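Local coordinates for peroxisomal membrane protein LPX1 (Saccharomyces cerevisiae, PDB 2Y6U) that hydrolyses ester bonds as a peroxisomal alpha/beta hydrolase with acyl esterase, lipase and phospholipase A activity, at residues A[47-52]-A[351-356]; A[73-78]-A[335-340]; A[150-155]-A[163-168]; A[216-221]-A[233-238]; A[287-292]-A[313-318]. One frame throughout, in Å; residues are numbered along the deposited sequence.

The five contacts illustrate how the chemistry of a contact follows its place in an alpha/beta hydrolase. Interaction 3 packs a helix on the central sheet and interaction 5 pairs two of its strands; they adjoin, since strands 164-168 and 286-292 are neighbours in it. The first is purely apolar, whereas the second adds a backbone ladder and polar side chains. Interaction 2 ties a loop to helix 330-347, whose R336 and H340 reach D316 of interaction 5 and whose I337 touches I166 of interaction 3. Interaction 4, a buried helix pair, lies about 27 Å, centre to centre, from interaction 2. Interaction 1 is the surface contact, with one weak hydrogen bond, and the loops closed by all the others are nested within its own.

Interaction 1: A[47-52]-A[351-356]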
# COMPACT_ATOMS: atom_id res chain seq x y z
N SER A 47 17.77 1.20 28.65
CA SER A 47 17.19 0.23 29.57
C SER A 47 16.28 -0.67 28.75
O SER A 47 16.11 -0.46 27.54
CB SER A 47 16.42 0.93 30.70
OG SER A 47 15.40 1.76 30.22
N ARG A 48 15.71 -1.69 29.39
CA ARG A 48 14.78 -2.61 28.71
C ARG A 48 13.52 -1.85 28.26
O ARG A 48 13.05 -2.06 27.14
CB ARG A 48 14.35 -3.77 29.63
CG ARG A 48 15.46 -4.76 30.03
CD ARG A 48 14.95 -5.79 31.03
NE ARG A 48 16.00 -6.34 31.90
CZ ARG A 48 15.78 -7.27 32.84
NH1 ARG A 48 14.56 -7.75 33.03
NH2 ARG A 48 16.79 -7.73 33.60
N THR A 49 13.02 -0.97 29.16
CA THR A 49 11.78 -0.17 28.95
C THR A 49 11.91 1.09 28.04
O THR A 49 10.94 1.85 27.91
CB THR A 49 11.17 0.32 30.32
OG1 THR A 49 11.95 1.40 30.85
CG2 THR A 49 11.05 -0.82 31.36
N ALA A 50 13.09 1.33 27.46
CA ALA A 50 13.34 2.56 26.73
C ALA A 50 12.69 2.47 25.35
O ALA A 50 12.88 1.52 24.60
CB ALA A 50 14.80 2.84 26.61
N THR A 51 11.91 3.48 25.01
CA THR A 51 11.29 3.55 23.67
C THR A 51 12.33 3.92 22.67
O THR A 51 13.08 4.89 22.82
CB THR A 51 10.16 4.58 23.67
OG1 THR A 51 9.25 4.26 24.69
CG2 THR A 51 9.40 4.61 22.39
N ARG A 52 12.37 3.17 21.59
CA ARG A 52 13.15 3.52 20.48
C ARG A 52 12.35 4.52 19.61
O ARG A 52 11.24 4.22 19.19
CB ARG A 52 13.39 2.29 19.60
CG ARG A 52 14.61 1.42 19.87
CD ARG A 52 14.32 0.43 20.89
NE ARG A 52 14.74 -0.93 20.53
CZ ARG A 52 14.85 -1.94 21.41
NH1 ARG A 52 14.60 -1.76 22.72
NH2 ARG A 52 15.21 -3.16 20.98
N GLN A 351 3.47 0.16 26.03
CA GLN A 351 4.95 0.18 25.94
C GLN A 351 5.49 -1.05 26.71
O GLN A 351 6.18 -0.91 27.72
CB GLN A 351 5.59 1.52 26.38
CG GLN A 351 7.11 1.61 26.31
CD GLN A 351 7.75 1.67 27.71
OE1 GLN A 351 7.46 2.57 28.50
NE2 GLN A 351 8.62 0.69 28.01
N SER A 352 5.13 -2.24 26.23
CA SER A 352 5.72 -3.50 26.72
C SER A 352 6.97 -3.83 25.89
O SER A 352 6.91 -3.81 24.66
CB SER A 352 4.71 -4.66 26.62
OG SER A 352 5.29 -5.90 27.00
N SER A 353 8.09 -4.14 26.57
CA SER A 353 9.40 -4.32 25.90
C SER A 353 10.05 -5.71 26.02
O SER A 353 11.16 -5.91 25.53
CB SER A 353 10.39 -3.24 26.35
OG SER A 353 10.56 -3.21 27.76
N HIS A 354 9.36 -6.68 26.65
CA HIS A 354 9.86 -8.06 26.71
C HIS A 354 9.50 -8.84 25.42
O HIS A 354 8.38 -8.71 24.90
CB HIS A 354 9.44 -8.78 28.03
CG HIS A 354 8.11 -9.49 27.98
ND1 HIS A 354 8.00 -10.87 27.97
CD2 HIS A 354 6.85 -9.02 27.98
CE1 HIS A 354 6.73 -11.21 27.94
NE2 HIS A 354 6.00 -10.10 27.95
N ILE A 355 10.48 -9.58 24.87
CA ILE A 355 10.25 -10.55 23.77
C ILE A 355 9.63 -11.79 24.41
O ILE A 355 10.29 -12.48 25.20
CB ILE A 355 11.57 -10.92 22.99
CG1 ILE A 355 12.09 -9.71 22.19
CG2 ILE A 355 11.35 -12.12 22.05
CD1 ILE A 355 13.42 -9.94 21.48
N PRO A 356 8.35 -12.07 24.10
CA PRO A 356 7.62 -13.11 24.79
C PRO A 356 8.17 -14.49 24.53
O PRO A 356 8.39 -14.90 23.39
CB PRO A 356 6.19 -12.97 24.24
CG PRO A 356 6.35 -12.34 22.95
CD PRO A 356 7.54 -11.44 23.05
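S353 and Q351 bring two polar side chains against the backbone of the turn 47-50, and both meet carbonyl oxygens. The hydroxyl of S353 donates a weak hydrogen bond to R48, with OG 2.8 Å from O. With chi1 at 56°, OG of S353 sits between its own backbone N and carbonyl carbon, where it also approaches CA of T49 at 3.5 Å. The amide of Q351 comes up to the next carbonyl: NE2 lies 2.6 Å from O of T49, but the angle is too poor for a hydrogen bond.

Van der Waals contacts complete the interface. CG of Q351, anti to the backbone N (chi1 -180°), is carried to within 3.8 Å of OG1 of T51, the two side chains crossing obliquely, and the bend at chi2 follows before NE2 meets CB of T49 at 3.5 Å. An alanine in place of Q351 would probably open a gap beside T49 and T51, since the amide and CG that meet them would be gone.

The type I turn from S47 to A50 leads into strand 51-58 of the central sheet, while 351-356 belongs to the linker between helices 330-347 and 360-378, and P356 packs on T28 of the second subunit.

Interaction 2: A[73-78]-A[335-340]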
# COMPACT_ATOMS: atom_id res chain seq x y z
N PRO A 73 22.66 16.14 14.15
CA PRO A 73 23.20 16.28 15.49
C PRO A 73 22.31 17.13 16.42
O PRO A 73 22.57 17.18 17.59
CB PRO A 73 24.57 16.93 15.27
CG PRO A 73 24.58 17.34 13.85
CD PRO A 73 23.42 16.89 13.15
N ARG A 74 21.24 17.73 15.88
CA ARG A 74 20.46 18.70 16.64
C ARG A 74 19.11 18.14 17.11
O ARG A 74 18.43 18.75 17.95
CB ARG A 74 20.25 19.91 15.75
CG ARG A 74 21.47 20.72 15.64
CD ARG A 74 21.36 21.68 14.47
NE ARG A 74 22.55 22.49 14.45
CZ ARG A 74 23.69 22.18 13.83
NH1 ARG A 74 23.83 21.07 13.10
NH2 ARG A 74 24.69 23.01 13.92
N LEU A 75 18.79 16.95 16.65
CA LEU A 75 17.62 16.26 17.05
C LEU A 75 17.57 15.81 18.51
O LEU A 75 18.55 15.57 19.11
CB LEU A 75 17.34 15.11 16.10
CG LEU A 75 16.86 15.53 14.69
CD1 LEU A 75 17.02 14.28 13.79
CD2 LEU A 75 15.43 16.06 14.66
N VAL A 76 16.33 15.68 18.98
CA VAL A 76 15.93 15.39 20.36
C VAL A 76 16.97 14.48 21.05
O VAL A 76 17.19 13.32 20.68
CB VAL A 76 14.43 14.82 20.32
CG1 VAL A 76 14.33 13.27 20.16
CG2 VAL A 76 13.44 15.45 21.40
N ALA A 77 17.60 15.05 22.05
CA ALA A 77 18.54 14.32 22.92
C ALA A 77 17.78 13.19 23.62
O ALA A 77 16.56 13.31 23.85
CB ALA A 77 19.13 15.27 23.99
N ALA A 78 18.49 12.10 23.94
CA ALA A 78 17.95 11.01 24.70
C ALA A 78 17.53 11.61 26.01
O ALA A 78 18.30 12.36 26.65
CB ALA A 78 19.00 9.93 24.91
N GLU A 335 13.67 23.08 16.62
CA GLU A 335 13.14 23.30 17.97
C GLU A 335 11.74 22.86 18.05
O GLU A 335 11.38 22.22 19.03
CB GLU A 335 13.29 24.75 18.44
CG GLU A 335 12.71 24.95 19.80
CD GLU A 335 11.14 25.18 19.82
OE1 GLU A 335 10.53 25.58 18.78
OE2 GLU A 335 10.53 24.99 20.91
N ARG A 336 10.95 23.07 16.99
CA ARG A 336 9.62 22.53 16.96
C ARG A 336 9.52 21.02 16.88
O ARG A 336 8.73 20.42 17.58
CB ARG A 336 8.76 23.13 15.84
CG ARG A 336 8.59 24.60 15.92
CD ARG A 336 7.44 24.95 16.88
NE ARG A 336 7.85 25.00 18.24
CZ ARG A 336 7.05 24.87 19.30
NH1 ARG A 336 5.67 24.71 19.24
NH2 ARG A 336 7.65 24.94 20.47
N ILE A 337 10.28 20.44 16.00
CA ILE A 337 10.25 19.01 15.83
C ILE A 337 10.63 18.35 17.21
O ILE A 337 9.92 17.44 17.71
CB ILE A 337 11.27 18.58 14.79
CG1 ILE A 337 10.87 19.01 13.37
CG2 ILE A 337 11.57 17.06 14.94
CD1 ILE A 337 11.90 18.76 12.24
N ASN A 338 11.65 18.88 17.88
CA ASN A 338 12.05 18.29 19.17
C ASN A 338 10.95 18.44 20.22
O ASN A 338 10.70 17.53 21.03
CB ASN A 338 13.35 18.92 19.66
CG ASN A 338 14.55 18.49 18.82
OD1 ASN A 338 14.44 17.53 18.01
ND2 ASN A 338 15.65 19.22 18.94
N HIS A 339 10.35 19.63 20.27
CA HIS A 339 9.28 19.89 21.19
C HIS A 339 8.17 18.87 21.00
O HIS A 339 7.70 18.21 21.96
CB HIS A 339 8.73 21.34 20.98
CG HIS A 339 7.46 21.59 21.72
ND1 HIS A 339 7.44 21.77 23.08
CD2 HIS A 339 6.16 21.64 21.31
CE1 HIS A 339 6.19 21.98 23.48
NE2 HIS A 339 5.39 21.87 22.43
N HIS A 340 7.74 18.72 19.76
CA HIS A 340 6.59 17.87 19.52
C HIS A 340 6.88 16.42 19.74
O HIS A 340 6.05 15.67 20.24
CB HIS A 340 5.96 18.11 18.15
CG HIS A 340 5.29 19.42 18.05
ND1 HIS A 340 4.20 19.77 18.82
CD2 HIS A 340 5.64 20.52 17.34
CE1 HIS A 340 3.88 21.03 18.56
NE2 HIS A 340 4.72 21.49 17.64
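The carboxamide of N338 reads two backbone groups of the loop 73-78, using both of its polar atoms. Its ND2 donates to O of R74 at 3.0 Å, with an N-H...O angle of 157°; the acceptor lies close to the amide plane and the donor is tilted slightly from the carbonyl plane of R74. The other branch, OD1, accepts a weak hydrogen bond from N of V76 at 2.8 Å, bent to 127°. CG of N338, anti to its own carbonyl carbon (chi1 -70°), is placed so that the carboxamide can reach the loop, and the pair of bonds fixes which end of the amide faces which group. The guanidinium of R74 is engaged separately, by Y70.

Around this polar centre the contacts turn apolar. CG2 of V76 lies against the helix backbone, 3.5 Å from O of N338, and CB of N338 meets the same methyl at 3.9 Å. L75 crosses N338 at about a right angle, its CD2 3.8 Å from OD1, and the same methyl reaches CG2 of I337 at 4.0 Å.

The contact is a loop laid against helix 330-347 and over the central sheet. L75 packs on L55 and F57 of strand 51-58 and on I86 of strand 84-92, while V76 rests on L53, Y84 and I86 and also touches I341 farther along the helix.

Interaction 3: A[150-155]-A[163-168]; sequences QALACD and HLLILI
Strand 137-144, helix 146-157 and strand 164-168 form a beta-alpha-beta unit of the alpha/beta hydrolase fold, and A151 and L152 pack here against L165 and L167, the helix against the strand that follows it. The short helix and strand segments run nearly antiparallel, at 155°, with their axes 8.9 Å apart, as a crossover connection requires when the helix returns the chain to begin a parallel neighbour. G143, S145 and G147, where strand 137-144 gives way to the helix, fit a GxSxG pattern consistent with the nucleophile elbow of this fold; the side chain of A151 lies near those residues without touching them.

The side chains that meet are all aliphatic and buried. A151 marks the closest backbone approach, its CA 6.7 Å from CA of L165, and its small side chain is consistent with so close an approach. L152 carries the other half of the contact. Its CG lies beside its own backbone N, anti to the carbonyl carbon (chi1 -68°), and from there the isobutyl end crosses both strand leucines at about a right angle. CD2 of L152 meets CD2 of L165 at 3.9 Å, and CG of L152 meets CD1 of L167 at the same separation.

L165 and L167, two residues apart, face the helix together, whereas I166 between them turns to the opposite side of the sheet and packs on I337 of helix 330-347. L167 straddles the two helix residues with its branches: CD1 goes to L152, while CD2 rests on CB of A151 at 3.6 Å.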
# COMPACT_ATOMS: atom_id res chain seq x y z
N GLN A 150 3.58 13.19 0.91
CA GLN A 150 3.93 11.77 1.00
C GLN A 150 3.83 11.18 2.38
O GLN A 150 3.40 10.07 2.50
CB GLN A 150 5.29 11.51 0.36
CG GLN A 150 5.26 11.80 -1.14
CD GLN A 150 6.61 11.65 -1.77
OE1 GLN A 150 7.61 12.12 -1.22
NE2 GLN A 150 6.66 11.07 -2.94
N ALA A 151 4.09 12.00 3.40
CA ALA A 151 3.88 11.58 4.80
C ALA A 151 2.42 11.19 5.02
O ALA A 151 2.13 10.18 5.62
CB ALA A 151 4.32 12.68 5.79
N LEU A 152 1.51 12.08 4.63
CA LEU A 152 0.08 11.79 4.68
C LEU A 152 -0.33 10.54 3.89
O LEU A 152 -1.04 9.67 4.40
CB LEU A 152 -0.73 13.01 4.17
CG LEU A 152 -0.71 14.24 5.02
CD1 LEU A 152 -1.21 15.52 4.23
CD2 LEU A 152 -1.58 13.99 6.30
N ALA A 153 0.21 10.41 2.67
CA ALA A 153 -0.12 9.27 1.85
C ALA A 153 0.40 7.97 2.43
O ALA A 153 -0.27 6.95 2.33
CB ALA A 153 0.39 9.46 0.38
N CYS A 154 1.57 8.03 3.07
CA CYS A 154 2.07 6.87 3.80
C CYS A 154 1.08 6.38 4.81
O CYS A 154 0.81 5.16 4.87
CB CYS A 154 3.37 7.18 4.57
SG CYS A 154 4.82 7.24 3.40
N ASP A 155 0.53 7.26 5.59
CA ASP A 155 -0.44 6.83 6.62
C ASP A 155 -1.70 6.29 6.01
O ASP A 155 -2.27 5.28 6.51
CB ASP A 155 -0.74 7.94 7.60
CG ASP A 155 -1.52 7.43 8.84
OD1 ASP A 155 -0.86 6.74 9.64
OD2 ASP A 155 -2.77 7.62 8.89
N HIS A 163 3.44 6.93 14.07
CA HIS A 163 2.62 7.36 15.17
C HIS A 163 2.43 8.88 15.19
O HIS A 163 1.54 9.36 15.84
CB HIS A 163 3.33 6.93 16.46
CG HIS A 163 3.54 5.46 16.55
ND1 HIS A 163 4.72 4.86 16.14
CD2 HIS A 163 2.69 4.45 16.91
CE1 HIS A 163 4.60 3.54 16.28
NE2 HIS A 163 3.38 3.26 16.73
N LEU A 164 3.36 9.60 14.61
CA LEU A 164 3.39 11.08 14.63
C LEU A 164 3.83 11.56 13.23
O LEU A 164 4.82 11.02 12.66
CB LEU A 164 4.38 11.55 15.68
CG LEU A 164 4.63 13.06 15.74
CD1 LEU A 164 3.29 13.76 16.19
CD2 LEU A 164 5.76 13.35 16.75
N LEU A 165 3.09 12.51 12.66
CA LEU A 165 3.40 13.12 11.34
C LEU A 165 3.77 14.55 11.59
O LEU A 165 3.07 15.26 12.38
CB LEU A 165 2.18 13.07 10.44
CG LEU A 165 1.91 11.76 9.71
CD1 LEU A 165 1.67 10.51 10.58
CD2 LEU A 165 0.78 12.08 8.71
N ILE A 166 4.85 15.01 10.99
CA ILE A 166 5.26 16.38 11.07
C ILE A 166 5.41 16.87 9.61
O ILE A 166 6.24 16.37 8.84
CB ILE A 166 6.58 16.58 11.82
CG1 ILE A 166 6.49 15.96 13.23
CG2 ILE A 166 6.93 18.11 11.82
CD1 ILE A 166 7.74 16.12 14.09
N LEU A 167 4.54 17.76 9.22
CA LEU A 167 4.46 18.24 7.87
C LEU A 167 4.96 19.66 7.82
O LEU A 167 4.38 20.55 8.48
CB LEU A 167 2.98 18.17 7.42
CG LEU A 167 2.19 16.91 7.71
CD1 LEU A 167 0.73 17.08 7.21
CD2 LEU A 167 2.82 15.67 7.09
N ILE A 168 6.01 19.92 7.05
CA ILE A 168 6.57 21.26 6.99
C ILE A 168 6.16 21.77 5.61
O ILE A 168 6.61 21.26 4.58
CB ILE A 168 8.07 21.26 7.14
CG1 ILE A 168 8.53 20.56 8.46
CG2 ILE A 168 8.61 22.75 7.04
CD1 ILE A 168 10.03 20.08 8.40

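Interaction 4: A[216-221]-A[233-238]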
# COMPACT_ATOMS: atom_id res chain seq x y z
N LYS A 216 28.40 29.83 -8.58
CA LYS A 216 27.75 31.15 -8.75
C LYS A 216 26.23 31.01 -8.89
O LYS A 216 25.45 31.69 -8.21
CB LYS A 216 28.31 31.88 -9.97
CG LYS A 216 27.63 33.24 -10.34
CD LYS A 216 28.42 33.94 -11.49
CE LYS A 216 27.89 35.33 -11.78
NZ LYS A 216 28.65 36.02 -12.85
N TYR A 217 25.81 30.17 -9.82
CA TYR A 217 24.38 29.86 -9.89
C TYR A 217 23.81 29.31 -8.56
O TYR A 217 22.76 29.79 -8.09
CB TYR A 217 24.10 28.91 -11.07
CG TYR A 217 22.67 28.52 -11.11
CD1 TYR A 217 21.71 29.32 -11.72
CD2 TYR A 217 22.26 27.33 -10.50
CE1 TYR A 217 20.37 28.93 -11.73
CE2 TYR A 217 20.95 26.95 -10.51
CZ TYR A 217 20.01 27.74 -11.12
OH TYR A 217 18.71 27.29 -11.05
N MET A 218 24.46 28.34 -7.93
CA MET A 218 23.84 27.76 -6.71
C MET A 218 23.62 28.88 -5.68
O MET A 218 22.56 28.96 -5.09
CB MET A 218 24.66 26.59 -6.15
CG MET A 218 24.72 25.43 -7.08
SD MET A 218 23.03 24.71 -7.39
CE MET A 218 22.83 23.82 -5.81
N ARG A 219 24.60 29.79 -5.53
CA ARG A 219 24.54 30.81 -4.47
C ARG A 219 23.71 32.05 -4.87
O ARG A 219 23.30 32.81 -3.99
CB ARG A 219 25.95 31.24 -4.04
CG ARG A 219 26.75 30.14 -3.38
CD ARG A 219 28.13 30.59 -2.88
NE ARG A 219 28.81 29.42 -2.31
CZ ARG A 219 28.53 28.87 -1.12
NH1 ARG A 219 27.62 29.37 -0.31
NH2 ARG A 219 29.23 27.83 -0.70
N ASN A 220 23.45 32.23 -6.17
CA ASN A 220 22.72 33.43 -6.66
C ASN A 220 21.44 33.21 -7.46
O ASN A 220 20.64 34.15 -7.57
CB ASN A 220 23.62 34.29 -7.53
CG ASN A 220 24.76 34.82 -6.78
OD1 ASN A 220 24.65 35.84 -6.13
ND2 ASN A 220 25.92 34.18 -6.93
N GLY A 221 21.28 32.06 -8.09
CA GLY A 221 20.16 31.88 -9.02
C GLY A 221 19.29 30.65 -8.75
O GLY A 221 18.23 30.50 -9.34
N GLN A 233 25.94 24.82 1.57
CA GLN A 233 27.22 24.18 1.28
C GLN A 233 26.97 22.67 1.12
O GLN A 233 27.52 22.09 0.21
CB GLN A 233 28.24 24.41 2.40
CG GLN A 233 29.68 23.91 2.06
CD GLN A 233 30.25 24.64 0.86
OE1 GLN A 233 30.36 25.85 0.89
NE2 GLN A 233 30.64 23.90 -0.18
N ASN A 234 26.19 22.04 2.00
CA ASN A 234 25.88 20.60 1.82
C ASN A 234 25.17 20.30 0.50
O ASN A 234 25.48 19.30 -0.15
CB ASN A 234 24.98 20.12 2.92
CG ASN A 234 25.65 20.10 4.23
OD1 ASN A 234 26.93 20.14 4.31
ND2 ASN A 234 24.82 20.04 5.30
N ILE A 235 24.23 21.19 0.12
CA ILE A 235 23.52 21.06 -1.17
C ILE A 235 24.53 21.15 -2.31
O ILE A 235 24.51 20.33 -3.24
CB ILE A 235 22.39 22.10 -1.33
CG1 ILE A 235 21.22 21.76 -0.39
CG2 ILE A 235 21.93 22.17 -2.78
CD1 ILE A 235 20.17 22.92 -0.18
N ILE A 236 25.39 22.15 -2.26
CA ILE A 236 26.37 22.38 -3.31
C ILE A 236 27.26 21.18 -3.51
O ILE A 236 27.48 20.71 -4.64
CB ILE A 236 27.17 23.68 -3.05
CG1 ILE A 236 26.26 24.91 -3.27
CG2 ILE A 236 28.46 23.72 -3.93
CD1 ILE A 236 26.76 26.30 -2.59
N ASP A 237 27.76 20.63 -2.41
CA ASP A 237 28.68 19.51 -2.45
C ASP A 237 27.99 18.21 -2.87
O ASP A 237 28.61 17.33 -3.53
CB ASP A 237 29.39 19.35 -1.09
CG ASP A 237 30.41 20.48 -0.81
OD1 ASP A 237 30.95 21.02 -1.78
OD2 ASP A 237 30.64 20.86 0.37
N PHE A 238 26.74 18.05 -2.47
CA PHE A 238 26.01 16.77 -2.72
C PHE A 238 25.56 16.68 -4.19
O PHE A 238 25.61 15.62 -4.82
CB PHE A 238 24.82 16.67 -1.82
CG PHE A 238 23.90 15.52 -2.13
CD1 PHE A 238 24.13 14.27 -1.61
CD2 PHE A 238 22.78 15.71 -2.92
CE1 PHE A 238 23.29 13.22 -1.90
CE2 PHE A 238 21.95 14.71 -3.21
CZ PHE A 238 22.18 13.45 -2.71
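OE1 of Q233 accepts a weak hydrogen bond from NH2 of R219, 2.8 Å long but bent to 117° at the hydrogen, across a pair of neighbouring helices in the alpha/beta hydrolase chain. Helices 211-220 and 229-239 form a helical hairpin, their short segments running nearly antiparallel at 148° with axes 10.7 Å apart. The amide of Q233 is held from its other end as well: NE2 donates to OD2 of D237, one turn on, at 3.1 Å, meeting the oxygen from above the carboxylate plane. D237 in turn forms a salt bridge with R240.

Beneath this polar rim the helices pack through aliphatic groups. M218 and I236 slide past each other in opposite directions, CB of M218 lying 3.7 Å from CG1 of I236. The methionine chain, bent at chi2 and chi3, brings its terminal CE against CG2 of I235 at 3.6 Å. A bound glycerol, probably from the crystallisation liquor, lies close to M218.

R219 joins the two layers. Its chain is extended from CG to NE and crosses I236 at about a right angle; Q233 sits at the guanidinium edge, and CD1 of I236 lies over the centre of one face, 3.4 Å from CZ.

Interaction 5: A[287-292]-A[313-318]; sequences TIHIVG and YHLDVI
H289 and Y313 join two adjacent parallel strands through a side-chain hydrogen bond as well as the backbone ladder, ND1 of the histidine lying 2.8 Å from OH of the tyrosine. Either atom could be the donor. The phenol oxygen lies near the plane of the imidazole, and the rings meet rim to rim with their planes at 72°. L315, side by side with H289 and pointing the same way, sets CD1 over the imidazole face, a CH-pi contact 4.0 Å from the centroid. A phenylalanine in place of Y313 would probably leave ND1 of H289 without this partner and the imidazole freer to turn.

V291 extends this face, its CG1 3.7 Å from CD1 of L315. On the other face CG2 of I290 presses on CG1 of I318 at 3.5 Å, a tight carbon pair, and CG2 of I288 lies 3.7 Å from OD2 of D316. That carboxylate is held by H340 and R336 of helix 330-347, while its OD1 also accepts from NE2 of H314 within the strand.

Five backbone bonds link the strands in the alternating parallel pattern, from N of H314 to O of T287 at 2.9 Å through to N of I318 to O of V291. With helix 300-309 connecting them, the two parallel strands form a beta-alpha-beta crossover unit at the edge of the alpha/beta hydrolase sheet.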
# COMPACT_ATOMS: atom_id res chain seq x y z
N THR A 287 -0.78 15.08 14.03
CA THR A 287 -0.15 15.67 12.88
C THR A 287 0.17 17.13 13.18
O THR A 287 -0.73 17.99 13.60
CB THR A 287 -1.11 15.54 11.69
OG1 THR A 287 -1.40 14.17 11.46
CG2 THR A 287 -0.45 16.17 10.41
N ILE A 288 1.44 17.42 13.13
CA ILE A 288 1.95 18.77 13.32
C ILE A 288 2.13 19.39 11.94
O ILE A 288 2.77 18.80 11.07
CB ILE A 288 3.32 18.72 13.98
CG1 ILE A 288 3.32 17.83 15.22
CG2 ILE A 288 3.84 20.12 14.25
CD1 ILE A 288 2.19 18.17 16.35
N HIS A 289 1.67 20.62 11.75
CA HIS A 289 1.75 21.30 10.50
C HIS A 289 2.56 22.53 10.77
O HIS A 289 2.17 23.37 11.58
CB HIS A 289 0.34 21.62 10.07
CG HIS A 289 0.21 22.24 8.73
ND1 HIS A 289 -1.01 22.72 8.27
CD2 HIS A 289 1.12 22.48 7.74
CE1 HIS A 289 -0.84 23.20 7.06
NE2 HIS A 289 0.43 23.05 6.70
N ILE A 290 3.75 22.60 10.20
CA ILE A 290 4.66 23.69 10.41
C ILE A 290 4.64 24.50 9.14
O ILE A 290 4.87 23.99 8.03
CB ILE A 290 6.07 23.22 10.72
CG1 ILE A 290 6.09 22.34 11.98
CG2 ILE A 290 7.08 24.48 10.87
CD1 ILE A 290 7.42 21.73 12.39
N VAL A 291 4.32 25.78 9.28
CA VAL A 291 4.27 26.67 8.12
C VAL A 291 5.15 27.86 8.36
O VAL A 291 5.40 28.27 9.49
CB VAL A 291 2.86 27.11 7.72
CG1 VAL A 291 1.86 25.90 7.53
CG2 VAL A 291 2.30 28.12 8.73
N GLY A 292 5.68 28.42 7.28
CA GLY A 292 6.37 29.68 7.29
C GLY A 292 5.35 30.86 7.25
O GLY A 292 4.48 30.89 6.41
N TYR A 313 -4.76 17.71 15.16
CA TYR A 313 -4.00 18.65 14.35
C TYR A 313 -3.43 19.78 15.20
O TYR A 313 -4.13 20.27 16.16
CB TYR A 313 -4.97 19.26 13.36
CG TYR A 313 -4.43 20.37 12.47
CD1 TYR A 313 -3.80 20.10 11.31
CD2 TYR A 313 -4.51 21.74 12.87
CE1 TYR A 313 -3.30 21.04 10.52
CE2 TYR A 313 -4.06 22.68 12.09
CZ TYR A 313 -3.45 22.39 10.90
OH TYR A 313 -3.01 23.39 10.09
N HIS A 314 -2.18 20.17 14.91
CA HIS A 314 -1.55 21.29 15.58
C HIS A 314 -0.79 22.10 14.56
O HIS A 314 0.04 21.54 13.84
CB HIS A 314 -0.58 20.82 16.63
CG HIS A 314 0.22 21.94 17.26
ND1 HIS A 314 -0.10 22.52 18.47
CD2 HIS A 314 1.30 22.63 16.80
CE1 HIS A 314 0.79 23.45 18.77
NE2 HIS A 314 1.62 23.58 17.75
N LEU A 315 -1.02 23.41 14.48
CA LEU A 315 -0.28 24.29 13.59
C LEU A 315 0.82 25.00 14.38
O LEU A 315 0.59 25.52 15.51
CB LEU A 315 -1.22 25.39 12.97
CG LEU A 315 -0.51 26.32 11.94
CD1 LEU A 315 -0.26 25.59 10.56
CD2 LEU A 315 -1.29 27.65 11.89
N ASP A 316 2.04 25.08 13.80
CA ASP A 316 3.09 25.98 14.29
C ASP A 316 3.50 26.91 13.18
O ASP A 316 3.72 26.46 12.06
CB ASP A 316 4.40 25.29 14.61
CG ASP A 316 4.40 24.65 15.87
OD1 ASP A 316 4.07 25.32 16.91
OD2 ASP A 316 4.60 23.42 15.81
N VAL A 317 3.56 28.17 13.46
CA VAL A 317 3.87 29.18 12.42
C VAL A 317 5.30 29.67 12.76
O VAL A 317 5.55 30.10 13.89
CB VAL A 317 2.86 30.32 12.44
CG1 VAL A 317 3.22 31.47 11.52
CG2 VAL A 317 1.42 29.81 12.02
N ILE A 318 6.19 29.60 11.80
CA ILE A 318 7.54 30.02 11.99
C ILE A 318 7.62 31.44 11.59
O ILE A 318 7.44 31.77 10.42
CB ILE A 318 8.57 29.14 11.15
CG1 ILE A 318 8.46 27.64 11.40
CG2 ILE A 318 10.04 29.63 11.44
CD1 ILE A 318 8.62 27.22 12.86